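Local coordinates for uncharacterized protein YfeY (Escherichia coli, PDB 2QZB) that is of unknown function but belongs to the DUF1131 family and is made with a lipoprotein-type signal sequence, consistent with a role in the bacterial cell envelope, at residues A[19-24]-A[82-87]; A[47-50]-A[55-58]; A[70-73]-A[78-81]; A[89-94]-A[160-165]. All coordinates share one frame; numbering follows the deposited sequence.

Contact 1: A[19-24]-A[82-87]; sequences QGVGEL and IDVLDS
Val21 and Ile82 bring their backbones no nearer than 7.6 Å between CA atoms, too far for strand pairing, and the two segments meet through aliphatic side chains without any hydrogen bond across them. Val21 sits at the start of a type II' turn running to Leu24, closed at both ends by Val21 N to Leu24 O (2.9 Å) and Leu24 N to Val21 O (2.8 Å). Gly22 takes the positive phi such a turn demands at its second position, a conformation that glycine adopts easily. The turn presents Val21 and Leu24 to the sheet.

Val21 does most of the touching with one methyl. Its CG1 lies anti to the backbone N (chi1 179°), which turns CG2 to the strand, where it fits against both branches of Ile82, 3.7 Å from CD1 and 3.8 Å from CG2. The same methyl reaches Val84 CG2 at 4.0 Å. Ile82 CD1, at the end of the longer branch, also lies 3.9 Å from Leu24 CB, so that it packs against both ends of the turn. The branched residues bring methyl groups close to a rigid stem, which suits such an apolar, buried interface.

Asp83 points the other way, while Met70 and Trp164 extend the apolar patch around Ile82. Side chains that alternate between two faces are characteristic of a strand in an antiparallel sheet, and here the face with Ile82 and Val84 is the one under the turn of residues 21-24.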
loop_
_atom_site.group_PDB
_atom_site.type_symbol
_atom_site.label_atom_id
_atom_site.label_comp_id
_atom_site.label_asym_id
_atom_site.label_seq_id
_atom_site.Cartn_x
_atom_site.Cartn_y
_atom_site.Cartn_z
ATOM N N GLN A 19 -4.543 12.537 0.592
ATOM C CA GLN A 19 -3.450 13.363 0.047
ATOM C C GLN A 19 -2.070 12.709 -0.081
ATOM O O GLN A 19 -1.192 13.256 -0.739
ATOM C CB GLN A 19 -3.251 14.621 0.894
ATOM C CG GLN A 19 -4.529 15.349 1.296
ATOM C CD GLN A 19 -5.185 14.761 2.568
ATOM O OE1 GLN A 19 -4.512 14.512 3.586
ATOM N NE2 GLN A 19 -6.502 14.565 2.517
ATOM N N GLY A 20 -1.843 11.584 0.575
ATOM C CA GLY A 20 -0.544 10.924 0.472
ATOM C C GLY A 20 -0.166 10.257 1.773
ATOM O O GLY A 20 -1.024 9.794 2.508
ATOM N N VAL A 21 1.129 10.189 2.022
ATOM C CA VAL A 21 1.683 9.512 3.191
ATOM C C VAL A 21 2.548 10.569 3.834
ATOM O O VAL A 21 3.581 10.951 3.289
ATOM C CB VAL A 21 2.472 8.268 2.802
ATOM C CG1 VAL A 21 3.063 7.575 4.046
ATOM C CG2 VAL A 21 1.574 7.301 2.018
ATOM N N GLY A 22 2.089 11.103 4.961
ATOM C CA GLY A 22 2.792 12.223 5.618
ATOM C C GLY A 22 2.870 13.398 4.658
ATOM O O GLY A 22 1.848 13.913 4.224
ATOM N N GLU A 23 4.077 13.806 4.289
ATOM C CA GLU A 23 4.239 14.924 3.365
ATOM C C GLU A 23 4.558 14.446 1.938
ATOM O O GLU A 23 4.804 15.239 1.041
ATOM C CB GLU A 23 5.296 15.909 3.894
ATOM C CG GLU A 23 5.229 16.186 5.434
ATOM C CD GLU A 23 3.922 16.880 5.922
ATOM O OE1 GLU A 23 4.008 18.025 6.425
ATOM O OE2 GLU A 23 2.809 16.286 5.837
ATOM N N LEU A 24 4.530 13.137 1.727
ATOM C CA LEU A 24 4.640 12.563 0.386
ATOM C C LEU A 24 3.267 12.662 -0.294
ATOM O O LEU A 24 2.290 12.124 0.201
ATOM C CB LEU A 24 5.089 11.115 0.464
ATOM C CG LEU A 24 6.437 10.801 1.110
ATOM C CD1 LEU A 24 6.553 9.318 1.365
ATOM C CD2 LEU A 24 7.600 11.257 0.205
ATOM N N ILE A 82 2.099 4.876 -3.564
ATOM C CA ILE A 82 2.967 4.534 -2.394
ATOM C C ILE A 82 2.340 3.315 -1.760
ATOM O O ILE A 82 1.150 3.358 -1.381
ATOM C CB ILE A 82 3.024 5.651 -1.329
ATOM C CG1 ILE A 82 3.517 6.972 -1.943
ATOM C CG2 ILE A 82 3.943 5.220 -0.113
ATOM C CD1 ILE A 82 3.048 8.266 -1.219
ATOM N N ASP A 83 3.087 2.217 -1.708
ATOM C CA ASP A 83 2.665 1.043 -0.943
ATOM C C ASP A 83 3.314 1.083 0.450
ATOM O O ASP A 83 4.523 1.266 0.553
ATOM C CB ASP A 83 3.090 -0.219 -1.662
ATOM C CG ASP A 83 2.507 -0.311 -3.084
ATOM O OD1 ASP A 83 2.315 -1.434 -3.564
ATOM O OD2 ASP A 83 2.262 0.744 -3.713
ATOM N N VAL A 84 2.519 0.950 1.502
ATOM C CA VAL A 84 3.031 1.089 2.860
ATOM C C VAL A 84 3.046 -0.295 3.463
ATOM O O VAL A 84 2.034 -1.011 3.440
ATOM C CB VAL A 84 2.228 2.086 3.725
ATOM C CG1 VAL A 84 2.815 2.196 5.179
ATOM C CG2 VAL A 84 2.235 3.471 3.095
ATOM N N LEU A 85 4.194 -0.697 3.972
ATOM C CA LEU A 85 4.296 -1.984 4.660
ATOM C C LEU A 85 4.718 -1.824 6.120
ATOM O O LEU A 85 4.781 -2.796 6.865
ATOM C CB LEU A 85 5.293 -2.876 3.926
ATOM C CG LEU A 85 5.012 -3.139 2.435
ATOM C CD1 LEU A 85 5.568 -2.084 1.476
ATOM C CD2 LEU A 85 5.646 -4.419 2.096
ATOM N N ASP A 86 5.039 -0.599 6.501
ATOM C CA ASP A 86 5.466 -0.234 7.854
ATOM C C ASP A 86 4.255 -0.269 8.773
ATOM O O ASP A 86 3.273 0.500 8.581
ATOM C CB ASP A 86 6.030 1.181 7.833
ATOM C CG ASP A 86 6.674 1.602 9.155
ATOM O OD1 ASP A 86 6.512 0.931 10.208
ATOM O OD2 ASP A 86 7.353 2.644 9.120
ATOM N N SER A 87 4.318 -1.163 9.769
ATOM C CA SER A 87 3.161 -1.387 10.631
ATOM C C SER A 87 2.898 -0.159 11.489
ATOM O O SER A 87 1.787 0.034 11.952
ATOM C CB SER A 87 3.347 -2.649 11.490
ATOM O OG SER A 87 4.488 -2.475 12.316
#

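Contact 2: A[47-50]-A[55-58]; sequences SGMK and NVVR
Lys50 O is approached by two neighbouring groups of the opposite strand: Val57 N donates a short hydrogen bond of 2.6 Å to it, and Val56 CA brings its hydrogen to the same oxygen at 3.2 Å. The return bond, from Lys50 N to Val57 O, measures 2.8 Å with 162° at the hydrogen, and Met49 CA adds a second CA-H contact to Val57 O. Lys50 and Val57 thus form a hydrogen-bonded antiparallel pair, and Met49 with Arg58 the non-hydrogen-bonded pair beside it. They belong to the beta hairpin of strands 44-52 and 55-64, whose first strand is an outermost one of the large sheet within this chain; the short segments run at 161° to each other.

Met49 and Arg58 lie side by side on one face, pointing the same way. The extended Met49 chain lays CE 3.4 Å from Arg58 CG, while its sulfur meets Val56 CG1 from across at 3.8 Å. A flexible thioether suits this place, since it can follow the aliphatic stem of the arginine. Arg58 then bends at chi3 (56°), and its NH2 bonds to Leu30 O.

The other face carries Lys50 and Val57. Lys50 CG rests 3.8 Å from Val57 CG2, and beyond it the stretched chain takes NZ to a weak hydrogen bond with Asn73 OD1.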
loop_
_atom_site.group_PDB
_atom_site.type_symbol
_atom_site.label_atom_id
_atom_site.label_comp_id
_atom_site.label_asym_id
_atom_site.label_seq_id
_atom_site.Cartn_x
_atom_site.Cartn_y
_atom_site.Cartn_z
ATOM N N SER A 47 17.014 2.884 -4.381
ATOM C CA SER A 47 16.283 3.117 -5.616
ATOM C C SER A 47 16.340 1.944 -6.567
ATOM O O SER A 47 17.076 0.991 -6.368
ATOM C CB SER A 47 16.650 4.440 -6.309
ATOM O OG SER A 47 17.997 4.457 -6.785
ATOM N N GLY A 48 15.543 2.030 -7.624
ATOM C CA GLY A 48 15.463 0.958 -8.607
ATOM C C GLY A 48 14.700 1.449 -9.839
ATOM O O GLY A 48 14.196 2.565 -9.868
ATOM N N MET A 49 14.637 0.620 -10.855
ATOM C CA MET A 49 13.971 1.014 -12.074
ATOM C C MET A 49 13.253 -0.181 -12.524
ATOM O O MET A 49 13.636 -1.325 -12.193
ATOM C CB MET A 49 14.965 1.467 -13.144
ATOM C CG MET A 49 15.456 2.897 -12.956
ATOM S SD MET A 49 16.454 3.502 -14.339
ATOM C CE MET A 49 16.745 5.156 -13.817
ATOM N N LYS A 50 12.165 0.063 -13.236
ATOM C CA LYS A 50 11.431 -1.025 -13.829
ATOM C C LYS A 50 10.731 -0.513 -15.059
ATOM O O LYS A 50 10.733 0.677 -15.373
ATOM C CB LYS A 50 10.391 -1.599 -12.860
ATOM C CG LYS A 50 9.389 -0.536 -12.408
ATOM C CD LYS A 50 8.257 -1.112 -11.601
ATOM C CE LYS A 50 7.276 0.014 -11.274
ATOM N NZ LYS A 50 6.176 -0.487 -10.418
ATOM N N ASN A 55 7.929 2.167 -21.368
ATOM C CA ASN A 55 9.148 2.852 -20.903
ATOM C C ASN A 55 9.728 2.302 -19.594
ATOM O O ASN A 55 9.259 1.300 -19.062
ATOM C CB ASN A 55 8.938 4.369 -20.818
ATOM C CG ASN A 55 10.131 5.142 -21.355
ATOM O OD1 ASN A 55 11.283 4.894 -20.950
ATOM N ND2 ASN A 55 9.874 6.069 -22.286
ATOM N N VAL A 56 10.764 2.952 -19.094
ATOM C CA VAL A 56 11.381 2.569 -17.845
ATOM C C VAL A 56 11.072 3.659 -16.824
ATOM O O VAL A 56 11.260 4.846 -17.111
ATOM C CB VAL A 56 12.913 2.354 -18.019
ATOM C CG1 VAL A 56 13.671 2.490 -16.689
ATOM C CG2 VAL A 56 13.178 0.979 -18.658
ATOM N N VAL A 57 10.561 3.263 -15.658
ATOM C CA VAL A 57 10.310 4.238 -14.568
ATOM C C VAL A 57 11.169 3.938 -13.337
ATOM O O VAL A 57 11.514 2.782 -13.062
ATOM C CB VAL A 57 8.833 4.289 -14.094
ATOM C CG1 VAL A 57 7.903 4.860 -15.187
ATOM C CG2 VAL A 57 8.349 2.926 -13.605
ATOM N N ARG A 58 11.460 4.993 -12.586
ATOM C CA ARG A 58 12.176 4.870 -11.363
ATOM C C ARG A 58 11.200 4.609 -10.220
ATOM O O ARG A 58 10.009 4.987 -10.287
ATOM C CB ARG A 58 12.972 6.134 -11.138
ATOM C CG ARG A 58 14.041 6.372 -12.239
ATOM C CD ARG A 58 14.339 7.853 -12.471
ATOM N NE ARG A 58 14.760 8.521 -11.240
ATOM C CZ ARG A 58 14.018 9.399 -10.560
ATOM N NH1 ARG A 58 12.799 9.748 -10.994
ATOM N NH2 ARG A 58 14.506 9.934 -9.441
#

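Contact 3: A[70-73]-A[78-81]; sequences MVIN and TISR
Ile79 meets Ile72 and Asn73 with every part of its side chain. CB lies 4.0 Å from Asn73 O. CG2 lies 3.6 Å from Asn73 O and also touches Ile72 CG2. CG1 goes the other way and makes the closest apolar contact, 3.6 Å from Ile72 CG2, and CD1 at the tip remains 3.7 Å from the same methyl. One methyl of Ile72 is therefore met by all three outer carbons of Ile79, a fit that two branched side chains crossing at a slant can achieve. Leu24 and Trp164 also pack on Ile79.

The backbone frames this packing. Asn73 N gives a nearly straight bond to Arg81 O (2.8 Å, 171°). In the reverse direction Asn73 O receives Ser80 N at 2.9 Å and a weak bond from Arg81 N at 3.4 Å. Arg81 extends fully on the same face as Asn73, and its NE makes a salt bridge with Asp83 OD2.

Two residues, Ser80 and Arg81, facing the single Asn73 make this a classic beta bulge, placed where the connection from strand 67-73 enters strand 81-84 of the antiparallel sheet.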
loop_
_atom_site.group_PDB
_atom_site.type_symbol
_atom_site.label_atom_id
_atom_site.label_comp_id
_atom_site.label_asym_id
_atom_site.label_seq_id
_atom_site.Cartn_x
_atom_site.Cartn_y
_atom_site.Cartn_z
ATOM N N MET A 70 8.180 1.197 2.687
ATOM C CA MET A 70 7.312 1.795 1.630
ATOM C C MET A 70 8.018 1.627 0.314
ATOM O O MET A 70 9.258 1.725 0.245
ATOM C CB MET A 70 7.137 3.339 1.711
ATOM C CG MET A 70 6.672 3.988 2.993
ATOM S SD MET A 70 6.458 5.808 2.860
ATOM C CE MET A 70 6.655 6.120 4.592
ATOM N N VAL A 71 7.208 1.479 -0.729
ATOM C CA VAL A 71 7.652 1.552 -2.125
ATOM C C VAL A 71 6.984 2.761 -2.741
ATOM O O VAL A 71 5.756 2.859 -2.718
ATOM C CB VAL A 71 7.219 0.321 -2.943
ATOM C CG1 VAL A 71 7.811 0.403 -4.401
ATOM C CG2 VAL A 71 7.641 -1.011 -2.265
ATOM N N ILE A 72 7.780 3.678 -3.295
ATOM C CA ILE A 72 7.271 4.861 -3.892
ATOM C C ILE A 72 7.461 4.776 -5.414
ATOM O O ILE A 72 8.576 4.492 -5.917
ATOM C CB ILE A 72 8.014 6.087 -3.341
ATOM C CG1 ILE A 72 7.895 6.142 -1.816
ATOM C CG2 ILE A 72 7.483 7.341 -3.995
ATOM C CD1 ILE A 72 8.789 7.232 -1.156
ATOM N N ASN A 73 6.368 4.992 -6.132
ATOM C CA ASN A 73 6.336 4.954 -7.605
ATOM C C ASN A 73 5.849 6.279 -8.130
ATOM O O ASN A 73 5.223 7.056 -7.406
ATOM C CB ASN A 73 5.444 3.809 -8.126
ATOM C CG ASN A 73 6.140 2.459 -8.105
ATOM O OD1 ASN A 73 7.041 2.217 -8.899
ATOM N ND2 ASN A 73 5.706 1.561 -7.231
ATOM N N THR A 78 6.580 12.083 -10.996
ATOM C CA THR A 78 6.126 12.694 -9.758
ATOM C C THR A 78 5.445 11.527 -9.049
ATOM O O THR A 78 5.188 10.520 -9.685
ATOM C CB THR A 78 5.222 13.930 -10.059
ATOM O OG1 THR A 78 4.722 14.508 -8.843
ATOM C CG2 THR A 78 4.066 13.557 -10.935
ATOM N N ILE A 79 5.239 11.586 -7.739
ATOM C CA ILE A 79 4.744 10.390 -7.037
ATOM C C ILE A 79 3.303 10.082 -7.410
ATOM O O ILE A 79 2.450 10.924 -7.224
ATOM C CB ILE A 79 4.842 10.525 -5.473
ATOM C CG1 ILE A 79 6.311 10.556 -5.030
ATOM C CG2 ILE A 79 4.146 9.341 -4.808
ATOM C CD1 ILE A 79 6.518 10.909 -3.533
ATOM N N SER A 80 3.038 8.876 -7.901
ATOM C CA SER A 80 1.676 8.473 -8.248
ATOM C C SER A 80 1.105 7.270 -7.459
ATOM O O SER A 80 -0.095 6.989 -7.537
ATOM C CB SER A 80 1.600 8.178 -9.737
ATOM O OG SER A 80 2.425 7.088 -10.018
ATOM N N ARG A 81 1.968 6.576 -6.705
ATOM C CA ARG A 81 1.568 5.424 -5.882
ATOM C C ARG A 81 2.595 5.240 -4.762
ATOM O O ARG A 81 3.824 5.453 -4.995
ATOM C CB ARG A 81 1.480 4.145 -6.720
ATOM C CG ARG A 81 1.129 2.848 -5.921
ATOM C CD ARG A 81 0.990 1.615 -6.802
ATOM N NE ARG A 81 0.951 0.386 -6.022
ATOM C CZ ARG A 81 0.507 -0.796 -6.448
ATOM N NH1 ARG A 81 0.544 -1.851 -5.637
ATOM N NH2 ARG A 81 0.042 -0.945 -7.688
#

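Contact 4: A[89-94]-A[160-165]; sequences IPADTG and SKIIWR
Apolar contact between Ala91 and Ile162 joins the two segments, with Ala91 CB 4.2 Å from Ile162 CG2. The interface is small, and both CB atoms point into it. Alanine suits the loop side, where its single methyl lets the chain come down close to the strand.

A second kind of contact sets a methyl against backbone. With CG1 anti to its carbonyl carbon (chi1 -57°) and the outer bond extended, Ile162 brings CD1 up to the backbone of Ile89 to Ala91. There CD1 lies 3.8 Å from Ala91 N, 3.9 Å from Ile89 O and 4.3 Å from Pro90 C, so it rests against peptide groups more than side chains. These are van der Waals contacts, and no hydrogen bond crosses.

In the fold, strand 158-165 is a central member of the antiparallel sheet, flanked by strands 81-84 and 133-138, and the loop after strand 81-84 passes over the face that carries Ile162.

Hydrogen bonding serves the loop from other quarters. Pro90 and Asp92 bond through their backbones to Val16, whose side chain touches both Ile89 and Ile162; proline has no N-H to give and limits the chain's freedom here. A type I turn follows, closed by Gly94 N to Ala91 O at 2.9 Å, and Gly94 takes the positive phi (93°) that glycine tolerates well. Thr93 OG1 bonds to Tyr135 OH, tying the turn to strand 133-138.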
loop_
_atom_site.group_PDB
_atom_site.type_symbol
_atom_site.label_atom_id
_atom_site.label_comp_id
_atom_site.label_asym_id
_atom_site.label_seq_id
_atom_site.Cartn_x
_atom_site.Cartn_y
_atom_site.Cartn_z
ATOM N N ILE A 89 2.710 2.876 10.384
ATOM C CA ILE A 89 1.975 3.927 9.660
ATOM C C ILE A 89 0.569 3.416 9.391
ATOM O O ILE A 89 0.396 2.550 8.544
ATOM C CB ILE A 89 2.696 4.256 8.311
ATOM C CG1 ILE A 89 4.148 4.667 8.609
ATOM C CG2 ILE A 89 1.910 5.317 7.474
ATOM C CD1 ILE A 89 4.966 4.910 7.397
ATOM N N PRO A 90 -0.436 3.959 10.091
ATOM C CA PRO A 90 -1.794 3.519 9.809
ATOM C C PRO A 90 -2.429 4.379 8.705
ATOM O O PRO A 90 -1.888 5.414 8.338
ATOM C CB PRO A 90 -2.505 3.738 11.159
ATOM C CG PRO A 90 -1.800 5.061 11.722
ATOM C CD PRO A 90 -0.393 5.049 11.092
ATOM N N ALA A 91 -3.550 3.922 8.158
ATOM C CA ALA A 91 -4.400 4.746 7.330
ATOM C C ALA A 91 -5.221 5.657 8.243
ATOM O O ALA A 91 -5.481 5.312 9.385
ATOM C CB ALA A 91 -5.318 3.863 6.475
ATOM N N ASP A 92 -5.654 6.809 7.755
ATOM C CA ASP A 92 -6.431 7.692 8.612
ATOM C C ASP A 92 -7.895 7.183 8.722
ATOM O O ASP A 92 -8.689 7.708 9.491
ATOM C CB ASP A 92 -6.311 9.154 8.166
ATOM C CG ASP A 92 -7.026 9.424 6.880
ATOM O OD1 ASP A 92 -7.612 8.489 6.307
ATOM O OD2 ASP A 92 -7.023 10.584 6.435
ATOM N N THR A 93 -8.210 6.127 7.963
ATOM C CA THR A 93 -9.415 5.336 8.163
ATOM C C THR A 93 -9.330 4.500 9.428
ATOM O O THR A 93 -10.324 3.865 9.795
ATOM C CB THR A 93 -9.569 4.316 7.053
ATOM O OG1 THR A 93 -8.434 3.426 7.098
ATOM C CG2 THR A 93 -9.678 5.019 5.671
ATOM N N GLY A 94 -8.151 4.470 10.060
ATOM C CA GLY A 94 -7.907 3.661 11.266
ATOM C C GLY A 94 -7.341 2.266 10.973
ATOM O O GLY A 94 -7.013 1.497 11.881
ATOM N N SER A 160 -1.902 -6.580 4.916
ATOM C CA SER A 160 -0.447 -6.745 4.798
ATOM C C SER A 160 0.194 -5.581 4.034
ATOM O O SER A 160 1.401 -5.418 4.051
ATOM C CB SER A 160 -0.119 -8.056 4.102
ATOM O OG SER A 160 -0.789 -8.112 2.861
ATOM N N LYS A 161 -0.624 -4.755 3.388
ATOM C CA LYS A 161 -0.129 -3.531 2.775
ATOM C C LYS A 161 -1.244 -2.487 2.702
ATOM O O LYS A 161 -2.422 -2.834 2.545
ATOM C CB LYS A 161 0.395 -3.894 1.392
ATOM C CG LYS A 161 1.005 -2.808 0.597
ATOM C CD LYS A 161 2.157 -3.413 -0.168
ATOM C CE LYS A 161 1.693 -4.158 -1.374
ATOM N NZ LYS A 161 2.872 -4.571 -2.200
ATOM N N ILE A 162 -0.877 -1.213 2.830
ATOM C CA ILE A 162 -1.810 -0.130 2.580
ATOM C C ILE A 162 -1.291 0.608 1.323
ATOM O O ILE A 162 -0.098 0.967 1.245
ATOM C CB ILE A 162 -1.945 0.837 3.809
ATOM C CG1 ILE A 162 -2.372 0.057 5.081
ATOM C CG2 ILE A 162 -2.968 1.963 3.498
ATOM C CD1 ILE A 162 -2.330 0.855 6.313
ATOM N N ILE A 163 -2.174 0.836 0.355
ATOM C CA ILE A 163 -1.768 1.457 -0.919
ATOM C C ILE A 163 -2.472 2.781 -1.127
ATOM O O ILE A 163 -3.710 2.864 -1.030
ATOM C CB ILE A 163 -2.068 0.512 -2.085
ATOM C CG1 ILE A 163 -1.439 -0.859 -1.807
ATOM C CG2 ILE A 163 -1.598 1.115 -3.435
ATOM C CD1 ILE A 163 -1.962 -1.896 -2.708
ATOM N N TRP A 164 -1.700 3.818 -1.404
ATOM C CA TRP A 164 -2.259 5.096 -1.802
ATOM C C TRP A 164 -2.012 5.281 -3.302
ATOM O O TRP A 164 -0.891 4.983 -3.776
ATOM C CB TRP A 164 -1.599 6.243 -1.029
ATOM C CG TRP A 164 -2.020 7.607 -1.552
ATOM C CD1 TRP A 164 -3.110 8.324 -1.160
ATOM C CD2 TRP A 164 -1.351 8.409 -2.556
ATOM N NE1 TRP A 164 -3.166 9.523 -1.852
ATOM C CE2 TRP A 164 -2.092 9.601 -2.705
ATOM C CE3 TRP A 164 -0.190 8.231 -3.335
ATOM C CZ2 TRP A 164 -1.722 10.618 -3.616
ATOM C CZ3 TRP A 164 0.180 9.233 -4.227
ATOM C CH2 TRP A 164 -0.589 10.416 -4.366
ATOM N N ARG A 165 -3.012 5.782 -4.053
ATOM C CA ARG A 165 -2.807 6.086 -5.502
ATOM C C ARG A 165 -3.337 7.478 -5.850
ATOM O O ARG A 165 -4.419 7.830 -5.397
ATOM C CB ARG A 165 -3.482 5.049 -6.404
ATOM C CG ARG A 165 -2.880 3.616 -6.421
ATOM C CD ARG A 165 -3.775 2.723 -7.224
ATOM N NE ARG A 165 -3.288 1.353 -7.480
ATOM C CZ ARG A 165 -3.668 0.294 -6.773
ATOM N NH1 ARG A 165 -4.489 0.465 -5.753
ATOM N NH2 ARG A 165 -3.224 -0.924 -7.054
#

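Overall arrangement
All four contacts draw on one antiparallel sheet. Contacts 1 and 4, with centres 7 Å apart, form the core: strands 81-84 and 158-165 pair directly, through Val84 N to Ile162 O at 2.6 Å and Ile82 O to Trp164 N at 2.9 Å. Contact 3 adjoins contact 1 (centres 9 Å apart), where Asp83 N reaches Val71 O at 2.9 Å and Leu24 packs on Met70. It also meets contact 4 through Met70 and Ile89. Contact 2 is the outlying hairpin, its centre 24 Å from that of contact 4, and its link to contact 3 is a weak one, through the lysine tip. The disulfide Cys112-Cys125 joins strands at the sheet's other end.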